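Local coordinates for protein putative hyaluronoglucosaminidase (Clostridium perfringens, PDB 6PWI) that probably hydrolyses glycosidic bonds of N-acetylhexosamines, as a family 84 glycoside hydrolase present here as the N-terminal and catalytic regions with a following helical region, at residues A[517-520]-A[521-525]; A[557-560]-A[561-565]; A[276-279]-A[280-284]. One frame throughout, in Å; residues are numbered along the deposited sequence.

Contact 1 of 3, residues A[517-520]-A[521-525]; sequences KVIL and DEYQE
Ile519 and Tyr523, one helical turn apart, run alongside each other, both leaving the helix in the same direction, and they form the tightly packed side of this stretch of helix. The ethyl branch of Ile519 does the touching: its CG1 comes to 3.9 Å from CD2 of the Tyr523 ring. That branch reaches the ring because it stands anti to the backbone N (chi1 -172°), which leaves CG2 between N and the carbonyl carbon. At the ring's edge, in its plane, sits the carbonyl oxygen of Ile519, with CD2 of Tyr523 beside it. The same oxygen accepts the backbone N-H of Tyr523.

Such i to i+4 pairing is how an alpha helix builds an apolar stripe, and here the stripe faces the interior of a helical bundle. Phe502 of helix 496-507 and Phe616 of helix 613-623 pack on Ile519, while Leu520 and Tyr523 meet helix 540-572.

Round the helix the character changes. Val518, Asp521 and Lys517 are exposed, and little but backbone bonding joins the turns: Asp521 N donates to Lys517 O at 3.0 Å, whereas Glu522 N reaches Val518 O only weakly, at 3.3 Å. A water also binds the same carbonyl: it donates to Val518 O at 2.6 Å and to Glu522 OE2 at 2.9 Å, tying the carboxylate back to the preceding turn. Glu522 is placed for this by a bend at chi2 (-52°), which folds its chain back instead of extending it. On the neighbouring flank Gln524 N closes the next turn with a 2.8 Å bond to Leu520 O, and the side-chain NE2 of Gln524 makes a weak hydrogen bond to Asp528 OD1.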
ATOM      1  N   LYS A 517     -30.792  23.239  -0.637  1.00 30.09           N
ATOM      2  CA  LYS A 517     -31.204  21.897  -1.025  1.00 31.65           C
ATOM      3  C   LYS A 517     -29.995  21.104  -1.532  1.00 30.60           C
ATOM      4  O   LYS A 517     -29.793  19.954  -1.143  1.00 29.21           O
ATOM      5  CB  LYS A 517     -32.293  21.945  -2.103  1.00 33.78           C
ATOM      6  CG  LYS A 517     -33.612  22.603  -1.714  1.00 36.91           C
ATOM      7  CD  LYS A 517     -34.349  21.900  -0.604  1.00 40.08           C
ATOM      8  CE  LYS A 517     -35.837  21.810  -0.870  1.00 44.94           C
ATOM      9  NZ  LYS A 517     -36.620  21.634   0.379  1.00 48.06           N
ATOM     10  N   VAL A 518     -29.204  21.733  -2.410  1.00 28.99           N
ATOM     11  CA  VAL A 518     -28.048  21.107  -3.029  1.00 28.98           C
ATOM     12  C   VAL A 518     -27.064  20.662  -1.946  1.00 28.89           C
ATOM     13  O   VAL A 518     -26.613  19.518  -1.959  1.00 29.77           O
ATOM     14  CB  VAL A 518     -27.378  22.045  -4.056  1.00 29.35           C
ATOM     15  CG1 VAL A 518     -26.100  21.450  -4.637  1.00 27.23           C
ATOM     16  CG2 VAL A 518     -28.341  22.446  -5.166  1.00 27.88           C
ATOM     17  N   ILE A 519     -26.749  21.564  -1.007  1.00 27.22           N
ATOM     18  CA  ILE A 519     -25.686  21.321  -0.049  1.00 26.36           C
ATOM     19  C   ILE A 519     -26.173  20.395   1.066  1.00 27.26           C
ATOM     20  O   ILE A 519     -25.370  19.651   1.627  1.00 26.37           O
ATOM     21  CB  ILE A 519     -25.072  22.638   0.473  1.00 26.40           C
ATOM     22  CG1 ILE A 519     -23.824  22.377   1.323  1.00 26.20           C
ATOM     23  CG2 ILE A 519     -26.104  23.476   1.218  1.00 25.90           C
ATOM     24  CD1 ILE A 519     -22.789  23.475   1.253  1.00 26.36           C
ATOM     25  N   LEU A 520     -27.479  20.446   1.378  1.00 27.65           N
ATOM     26  CA  LEU A 520     -28.074  19.544   2.356  1.00 27.40           C
ATOM     27  C   LEU A 520     -28.089  18.115   1.805  1.00 28.78           C
ATOM     28  O   LEU A 520     -27.952  17.157   2.563  1.00 30.30           O
ATOM     29  CB  LEU A 520     -29.482  20.015   2.747  1.00 25.76           C
ATOM     30  CG  LEU A 520     -29.562  21.114   3.811  1.00 25.76           C
ATOM     31  CD1 LEU A 520     -30.980  21.655   3.943  1.00 24.32           C
ATOM     32  CD2 LEU A 520     -29.061  20.630   5.164  1.00 25.67           C
ATOM     33  N   ASP A 521     -28.240  17.971   0.484  1.00 29.32           N
ATOM     34  CA  ASP A 521     -28.116  16.669  -0.153  1.00 30.98           C
ATOM     35  C   ASP A 521     -26.715  16.107   0.099  1.00 29.50           C
ATOM     36  O   ASP A 521     -26.560  14.940   0.452  1.00 28.20           O
ATOM     37  CB  ASP A 521     -28.427  16.723  -1.653  1.00 33.67           C
ATOM     38  CG  ASP A 521     -29.905  16.635  -2.007  1.00 37.52           C
ATOM     39  OD1 ASP A 521     -30.693  16.121  -1.177  1.00 37.34           O
ATOM     40  OD2 ASP A 521     -30.262  17.081  -3.125  1.00 41.52           O
ATOM     41  N   GLU A 522     -25.701  16.955  -0.077  1.00 28.25           N
ATOM     42  CA  GLU A 522     -24.323  16.534   0.091  1.00 29.19           C
ATOM     43  C   GLU A 522     -24.090  16.065   1.526  1.00 27.73           C
ATOM     44  O   GLU A 522     -23.484  15.017   1.746  1.00 28.27           O
ATOM     45  CB  GLU A 522     -23.366  17.652  -0.324  1.00 30.81           C
ATOM     46  CG  GLU A 522     -23.376  17.923  -1.817  1.00 34.05           C
ATOM     47  CD  GLU A 522     -23.157  16.698  -2.687  1.00 37.91           C
ATOM     48  OE1 GLU A 522     -22.098  16.051  -2.546  1.00 39.66           O
ATOM     49  OE2 GLU A 522     -24.062  16.377  -3.489  1.00 42.36           O
ATOM     50  N   TYR A 523     -24.593  16.833   2.497  1.00 25.76           N
ATOM     51  CA  TYR A 523     -24.348  16.518   3.895  1.00 24.87           C
ATOM     52  C   TYR A 523     -25.185  15.326   4.355  1.00 25.55           C
ATOM     53  O   TYR A 523     -24.741  14.561   5.208  1.00 26.42           O
ATOM     54  CB  TYR A 523     -24.421  17.771   4.769  1.00 22.31           C
ATOM     55  CG  TYR A 523     -23.129  18.548   4.772  1.00 21.08           C
ATOM     56  CD1 TYR A 523     -22.151  18.293   5.723  1.00 20.45           C
ATOM     57  CD2 TYR A 523     -22.859  19.503   3.800  1.00 20.00           C
ATOM     58  CE1 TYR A 523     -20.950  18.985   5.734  1.00 19.52           C
ATOM     59  CE2 TYR A 523     -21.662  20.203   3.792  1.00 19.36           C
ATOM     60  CZ  TYR A 523     -20.708  19.947   4.766  1.00 19.73           C
ATOM     61  OH  TYR A 523     -19.525  20.627   4.775  1.00 18.92           O
ATOM     62  N   GLN A 524     -26.371  15.139   3.760  1.00 26.47           N
ATOM     63  CA  GLN A 524     -27.213  14.007   4.123  1.00 27.11           C
ATOM     64  C   GLN A 524     -26.540  12.703   3.691  1.00 27.68           C
ATOM     65  O   GLN A 524     -26.648  11.690   4.383  1.00 28.28           O
ATOM     66  CB  GLN A 524     -28.632  14.162   3.569  1.00 26.23           C
ATOM     67  CG  GLN A 524     -29.645  13.194   4.168  1.00 26.57           C
ATOM     68  CD  GLN A 524     -29.853  13.358   5.657  1.00 28.07           C
ATOM     69  OE1 GLN A 524     -29.925  14.468   6.191  1.00 28.08           O
ATOM     70  NE2 GLN A 524     -29.963  12.235   6.351  1.00 28.22           N
ATOM     71  N   GLU A 525     -25.831  12.753   2.556  1.00 27.26           N
ATOM     72  CA  GLU A 525     -25.097  11.609   2.038  1.00 28.15           C
ATOM     73  C   GLU A 525     -23.955  11.234   2.987  1.00 27.81           C
ATOM     74  O   GLU A 525     -23.732  10.053   3.249  1.00 27.71           O
ATOM     75  CB  GLU A 525     -24.606  11.902   0.622  1.00 29.49           C
ATOM     76  CG  GLU A 525     -23.691  10.829   0.074  1.00 34.89           C
ATOM     77  CD  GLU A 525     -23.427  10.932  -1.420  1.00 38.79           C
ATOM     78  OE1 GLU A 525     -22.310  11.347  -1.798  1.00 38.25           O
ATOM     79  OE2 GLU A 525     -24.339  10.586  -2.205  1.00 44.10           O
TER
HETATM   80  O   HOH W   1     -26.281  18.125  -4.119  1.00 23.70           O

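Contact 2 of 3, residues A[557-560]-A[561-565]; sequences AEST and IAYIN
Four successive i to i+4 bonds join residues 557-560 to 561-565 in regular alpha-helical geometry; that from Ile564 N to Thr560 O is 2.9 Å long, with an angle of 174° at the hydrogen. The side chains of Thr560 and Ile564 cross obliquely, the methyl Thr560 CG2 meeting Ile564 CD1 at 3.6 Å. Thr560 can offer its methyl because OG1 lies beside the backbone N (chi1 -56°) and is hydrogen-bonded to Leu556 O one turn back. On another flank Ser559 OG lies 3.7 Å from Tyr563 CE2, but its hydrogen bond goes to Gly585 O on helix 575-591. Tyr563 CD2 sits 3.3 Å from Ser559 O, and its ring meets that of Tyr582 edge-to-face. Ile561 lays CG1 and CD1 against Ala557 O while turning toward helix 513-536. The contact is buried, and its two hydroxyls divide their bonding, Ser559 across to the next helix and Thr560 back to its own, a pattern typical of a helix packed within an alpha-helical bundle, here against helices 513-536, 575-591 and 613-623.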
ATOM      1  N   ALA A 557     -21.439  16.284  10.296  1.00 25.33           N
ATOM      2  CA  ALA A 557     -22.550  16.311   9.354  1.00 27.42           C
ATOM      3  C   ALA A 557     -23.809  16.865  10.021  1.00 28.92           C
ATOM      4  O   ALA A 557     -24.519  17.671   9.426  1.00 29.16           O
ATOM      5  CB  ALA A 557     -22.794  14.944   8.771  1.00 27.38           C
ATOM      6  N   GLU A 558     -24.075  16.438  11.263  1.00 29.40           N
ATOM      7  CA  GLU A 558     -25.246  16.896  11.989  1.00 29.62           C
ATOM      8  C   GLU A 558     -25.128  18.388  12.288  1.00 28.10           C
ATOM      9  O   GLU A 558     -26.113  19.114  12.202  1.00 29.18           O
ATOM     10  CB  GLU A 558     -25.481  16.045  13.238  1.00 31.77           C
ATOM     11  CG  GLU A 558     -26.363  14.842  12.958  1.00 38.26           C
ATOM     12  CD  GLU A 558     -26.311  13.695  13.956  1.00 44.28           C
ATOM     13  OE1 GLU A 558     -25.488  13.754  14.901  1.00 48.93           O
ATOM     14  OE2 GLU A 558     -27.097  12.733  13.787  1.00 48.39           O
ATOM     15  N   SER A 559     -23.914  18.836  12.621  1.00 25.83           N
ATOM     16  CA  SER A 559     -23.639  20.226  12.950  1.00 24.27           C
ATOM     17  C   SER A 559     -23.849  21.120  11.728  1.00 24.63           C
ATOM     18  O   SER A 559     -24.444  22.187  11.825  1.00 25.45           O
ATOM     19  CB  SER A 559     -22.245  20.374  13.495  1.00 22.37           C
ATOM     20  OG  SER A 559     -21.935  21.732  13.742  1.00 20.73           O
ATOM     21  N   THR A 560     -23.349  20.676  10.574  1.00 24.25           N
ATOM     22  CA  THR A 560     -23.456  21.465   9.361  1.00 23.85           C
ATOM     23  C   THR A 560     -24.925  21.602   8.973  1.00 23.80           C
ATOM     24  O   THR A 560     -25.364  22.686   8.606  1.00 24.92           O
ATOM     25  CB  THR A 560     -22.560  20.898   8.253  1.00 23.58           C
ATOM     26  OG1 THR A 560     -21.233  20.852   8.783  1.00 23.24           O
ATOM     27  CG2 THR A 560     -22.590  21.726   6.986  1.00 22.04           C
ATOM     28  N   ILE A 561     -25.672  20.500   9.083  1.00 23.33           N
ATOM     29  CA  ILE A 561     -27.080  20.473   8.721  1.00 23.39           C
ATOM     30  C   ILE A 561     -27.867  21.423   9.629  1.00 23.93           C
ATOM     31  O   ILE A 561     -28.737  22.158   9.157  1.00 22.88           O
ATOM     32  CB  ILE A 561     -27.627  19.030   8.724  1.00 22.90           C
ATOM     33  CG1 ILE A 561     -26.994  18.205   7.597  1.00 23.01           C
ATOM     34  CG2 ILE A 561     -29.150  19.016   8.638  1.00 21.34           C
ATOM     35  CD1 ILE A 561     -27.304  16.723   7.664  1.00 22.92           C
ATOM     36  N   ALA A 562     -27.546  21.414  10.928  1.00 23.77           N
ATOM     37  CA  ALA A 562     -28.222  22.290  11.870  1.00 24.66           C
ATOM     38  C   ALA A 562     -27.965  23.751  11.502  1.00 25.65           C
ATOM     39  O   ALA A 562     -28.902  24.553  11.478  1.00 26.93           O
ATOM     40  CB  ALA A 562     -27.810  21.981  13.288  1.00 24.52           C
ATOM     41  N   TYR A 563     -26.704  24.083  11.184  1.00 24.53           N
ATOM     42  CA  TYR A 563     -26.345  25.458  10.874  1.00 25.11           C
ATOM     43  C   TYR A 563     -27.023  25.911   9.582  1.00 26.68           C
ATOM     44  O   TYR A 563     -27.654  26.963   9.561  1.00 28.75           O
ATOM     45  CB  TYR A 563     -24.831  25.661  10.855  1.00 24.21           C
ATOM     46  CG  TYR A 563     -24.223  25.905  12.210  1.00 24.37           C
ATOM     47  CD1 TYR A 563     -24.659  26.944  13.022  1.00 24.40           C
ATOM     48  CD2 TYR A 563     -23.193  25.106  12.677  1.00 24.25           C
ATOM     49  CE1 TYR A 563     -24.093  27.177  14.267  1.00 24.21           C
ATOM     50  CE2 TYR A 563     -22.618  25.325  13.919  1.00 24.60           C
ATOM     51  CZ  TYR A 563     -23.068  26.362  14.716  1.00 24.89           C
ATOM     52  OH  TYR A 563     -22.496  26.564  15.938  1.00 26.82           O
ATOM     53  N   ILE A 564     -26.909  25.105   8.521  1.00 26.48           N
ATOM     54  CA  ILE A 564     -27.628  25.375   7.288  1.00 26.38           C
ATOM     55  C   ILE A 564     -29.115  25.551   7.590  1.00 27.14           C
ATOM     56  O   ILE A 564     -29.759  26.435   7.029  1.00 29.17           O
ATOM     57  CB  ILE A 564     -27.382  24.288   6.227  1.00 26.25           C
ATOM     58  CG1 ILE A 564     -25.909  24.235   5.813  1.00 26.69           C
ATOM     59  CG2 ILE A 564     -28.294  24.510   5.027  1.00 25.43           C
ATOM     60  CD1 ILE A 564     -25.496  22.929   5.165  1.00 27.14           C
ATOM     61  N   ASN A 565     -29.661  24.720   8.481  1.00 26.83           N
ATOM     62  CA  ASN A 565     -31.078  24.825   8.787  1.00 26.21           C
ATOM     63  C   ASN A 565     -31.363  26.172   9.443  1.00 25.26           C
ATOM     64  O   ASN A 565     -32.380  26.789   9.157  1.00 24.87           O
ATOM     65  CB  ASN A 565     -31.616  23.631   9.578  1.00 26.56           C
ATOM     66  CG  ASN A 565     -31.933  22.434   8.701  1.00 27.24           C
ATOM     67  OD1 ASN A 565     -32.179  22.571   7.503  1.00 27.31           O
ATOM     68  ND2 ASN A 565     -31.940  21.252   9.292  1.00 28.77           N
TER

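Contact 3 of 3, residues A[276-279]-A[280-284]; sequences EKII and AKFEQ
Ile278 holds its CG1 over one face of the Phe282 ring, a loose approach in which CG1 is 4.5 Å from CE1. Phe282 itself can be followed outward. Its CB lies 3.6 Å from the carbonyl oxygen of Ile278, which also accepts the Phe282 N-H at 2.9 Å. CG runs beside the backbone N, anti to the carbonyl carbon (chi1 -84°), and lies 3.7 Å from Ile278 O. CD1 is the last ring atom still near that oxygen, and CE1 beyond it has passed to the ethyl branch of Ile278. The ring as a whole stacks on Phe293 and packs against Trp253, Ile255 and Leu314.

Those partners reveal the fold. Helix 268-286 is the crossover of a beta-alpha-beta unit between strands 250-255 and 293-296, one unit of the (beta/alpha)8, or TIM, barrel, the fold of family 84 catalytic domains. Ile278 and Phe282 form the inward stripe by which the helix lies on the barrel and on helix 304-321; the side chain of Ile278 is about 12 Å from that of Asp299, the predicted proton donor.

Two charged side chains reach other parts of the barrel domain. Lys281, though buried, brings NZ to the carbonyl oxygens of Tyr220, Trp225 and Glu227, three acceptors that would compensate the cost of burying its charge. Glu283 folds at chi2 (-70°), and this bend turns the carboxylate toward helix 304-321, where OE1 forms a salt bridge with Lys321 and OE2 accepts from Trp317 NE1. Away from the barrel Ala280 is exposed; its methyl rests 3.3 Å from Lys277 O.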
ATOM      1  N   GLU A 276      29.757 -13.063  13.939  1.00 47.87           N
ATOM      2  CA  GLU A 276      29.263 -14.403  14.222  1.00 50.25           C
ATOM      3  C   GLU A 276      27.813 -14.325  14.697  1.00 46.15           C
ATOM      4  O   GLU A 276      26.987 -15.163  14.331  1.00 41.89           O
ATOM      5  CB  GLU A 276      30.122 -15.087  15.287  1.00 57.75           C
ATOM      6  CG  GLU A 276      31.356 -15.780  14.731  1.00 67.00           C
ATOM      7  CD  GLU A 276      32.127 -16.658  15.710  1.00 72.62           C
ATOM      8  OE1 GLU A 276      31.573 -16.994  16.786  1.00 73.35           O
ATOM      9  OE2 GLU A 276      33.284 -17.009  15.393  1.00 73.99           O
ATOM     10  N   LYS A 277      27.527 -13.301  15.509  1.00 43.70           N
ATOM     11  CA  LYS A 277      26.229 -13.153  16.145  1.00 43.28           C
ATOM     12  C   LYS A 277      25.191 -12.679  15.131  1.00 39.87           C
ATOM     13  O   LYS A 277      24.097 -13.237  15.077  1.00 37.95           O
ATOM     14  CB  LYS A 277      26.311 -12.232  17.366  1.00 43.33           C
ATOM     15  CG  LYS A 277      27.516 -12.493  18.251  1.00 44.67           C
ATOM     16  CD  LYS A 277      27.208 -12.554  19.719  1.00 47.61           C
ATOM     17  CE  LYS A 277      28.431 -12.964  20.512  1.00 49.32           C
ATOM     18  NZ  LYS A 277      28.428 -12.336  21.850  1.00 51.71           N
ATOM     19  N   ILE A 278      25.547 -11.671  14.321  1.00 36.87           N
ATOM     20  CA  ILE A 278      24.606 -11.159  13.336  1.00 36.02           C
ATOM     21  C   ILE A 278      24.209 -12.290  12.386  1.00 35.47           C
ATOM     22  O   ILE A 278      23.028 -12.477  12.099  1.00 35.23           O
ATOM     23  CB  ILE A 278      25.118  -9.890  12.614  1.00 36.22           C
ATOM     24  CG1 ILE A 278      23.965  -9.101  11.984  1.00 36.93           C
ATOM     25  CG2 ILE A 278      26.198 -10.217  11.591  1.00 36.63           C
ATOM     26  CD1 ILE A 278      24.300  -7.668  11.623  1.00 36.32           C
ATOM     27  N   ILE A 279      25.200 -13.072  11.946  1.00 34.33           N
ATOM     28  CA  ILE A 279      24.950 -14.170  11.028  1.00 34.11           C
ATOM     29  C   ILE A 279      24.104 -15.230  11.734  1.00 34.61           C
ATOM     30  O   ILE A 279      23.223 -15.824  11.117  1.00 37.21           O
ATOM     31  CB  ILE A 279      26.273 -14.711  10.438  1.00 35.59           C
ATOM     32  CG1 ILE A 279      26.784 -13.795   9.321  1.00 34.98           C
ATOM     33  CG2 ILE A 279      26.129 -16.153   9.956  1.00 33.52           C
ATOM     34  CD1 ILE A 279      28.215 -14.046   8.919  1.00 36.40           C
ATOM     35  N   ALA A 280      24.346 -15.440  13.032  1.00 33.47           N
ATOM     36  CA  ALA A 280      23.549 -16.397  13.782  1.00 32.11           C
ATOM     37  C   ALA A 280      22.092 -15.940  13.771  1.00 31.90           C
ATOM     38  O   ALA A 280      21.190 -16.723  13.477  1.00 30.55           O
ATOM     39  CB  ALA A 280      24.085 -16.557  15.186  1.00 29.64           C
ATOM     40  N   LYS A 281      21.887 -14.650  14.062  1.00 31.30           N
ATOM     41  CA  LYS A 281      20.553 -14.079  14.110  1.00 31.12           C
ATOM     42  C   LYS A 281      19.871 -14.226  12.753  1.00 31.96           C
ATOM     43  O   LYS A 281      18.691 -14.565  12.700  1.00 32.90           O
ATOM     44  CB  LYS A 281      20.581 -12.617  14.561  1.00 29.15           C
ATOM     45  CG  LYS A 281      19.210 -11.989  14.759  1.00 28.57           C
ATOM     46  CD  LYS A 281      18.267 -12.836  15.586  1.00 27.68           C
ATOM     47  CE  LYS A 281      17.417 -12.014  16.528  1.00 27.75           C
ATOM     48  NZ  LYS A 281      18.244 -11.063  17.311  1.00 27.60           N
ATOM     49  N   PHE A 282      20.620 -13.982  11.669  1.00 31.64           N
ATOM     50  CA  PHE A 282      20.065 -14.100  10.329  1.00 31.42           C
ATOM     51  C   PHE A 282      19.672 -15.549  10.072  1.00 32.00           C
ATOM     52  O   PHE A 282      18.632 -15.806   9.468  1.00 33.51           O
ATOM     53  CB  PHE A 282      21.028 -13.557   9.268  1.00 32.22           C
ATOM     54  CG  PHE A 282      20.994 -12.064   9.033  1.00 33.62           C
ATOM     55  CD1 PHE A 282      20.260 -11.214   9.849  1.00 34.69           C
ATOM     56  CD2 PHE A 282      21.727 -11.494   8.001  1.00 33.93           C
ATOM     57  CE1 PHE A 282      20.242  -9.845   9.621  1.00 34.67           C
ATOM     58  CE2 PHE A 282      21.710 -10.126   7.776  1.00 33.84           C
ATOM     59  CZ  PHE A 282      20.970  -9.302   8.588  1.00 33.15           C
ATOM     60  N   GLU A 283      20.507 -16.482  10.556  1.00 32.77           N
ATOM     61  CA  GLU A 283      20.259 -17.910  10.416  1.00 32.40           C
ATOM     62  C   GLU A 283      18.958 -18.286  11.121  1.00 31.96           C
ATOM     63  O   GLU A 283      18.198 -19.105  10.605  1.00 33.23           O
ATOM     64  CB  GLU A 283      21.427 -18.743  10.953  1.00 34.09           C
ATOM     65  CG  GLU A 283      22.693 -18.670  10.117  1.00 35.49           C
ATOM     66  CD  GLU A 283      22.629 -19.361   8.765  1.00 38.51           C
ATOM     67  OE1 GLU A 283      21.552 -19.908   8.425  1.00 39.79           O
ATOM     68  OE2 GLU A 283      23.658 -19.355   8.053  1.00 39.20           O
ATOM     69  N   GLN A 284      18.706 -17.677  12.293  1.00 30.31           N
ATOM     70  CA  GLN A 284      17.500 -17.961  13.058  1.00 29.97           C
ATOM     71  C   GLN A 284      16.265 -17.570  12.244  1.00 29.67           C
ATOM     72  O   GLN A 284      15.321 -18.353  12.145  1.00 31.16           O
ATOM     73  CB  GLN A 284      17.522 -17.299  14.441  1.00 30.42           C
ATOM     74  CG  GLN A 284      16.398 -17.784  15.353  1.00 32.95           C
ATOM     75  CD  GLN A 284      16.117 -16.928  16.569  1.00 34.60           C
ATOM     76  OE1 GLN A 284      16.391 -15.728  16.605  1.00 34.92           O
ATOM     77  NE2 GLN A 284      15.535 -17.542  17.583  1.00 34.95           N
TER

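Overall arrangement
Read from the N terminus, contact 3 comes first, on the helix that carries the chain from strand 250-255 to strand 293-296 of the barrel. Contacts 1 and 2 follow in series far along the sequence, on consecutive helices of the helical region. Each contact spans one stretch of a single helix and closes turns rather than a loop, so none nests in or crosses another. Contacts 1 and 2 meet directly, their centres 10 Å apart: Tyr523 CZ packs on Thr560 CG2 at 3.4 Å, and Leu520 on Ile561 and Ile564, which ties helix 513-536 to helix 540-572. Contact 3 lies across the chain's centre, about 61 Å from both, centre to centre.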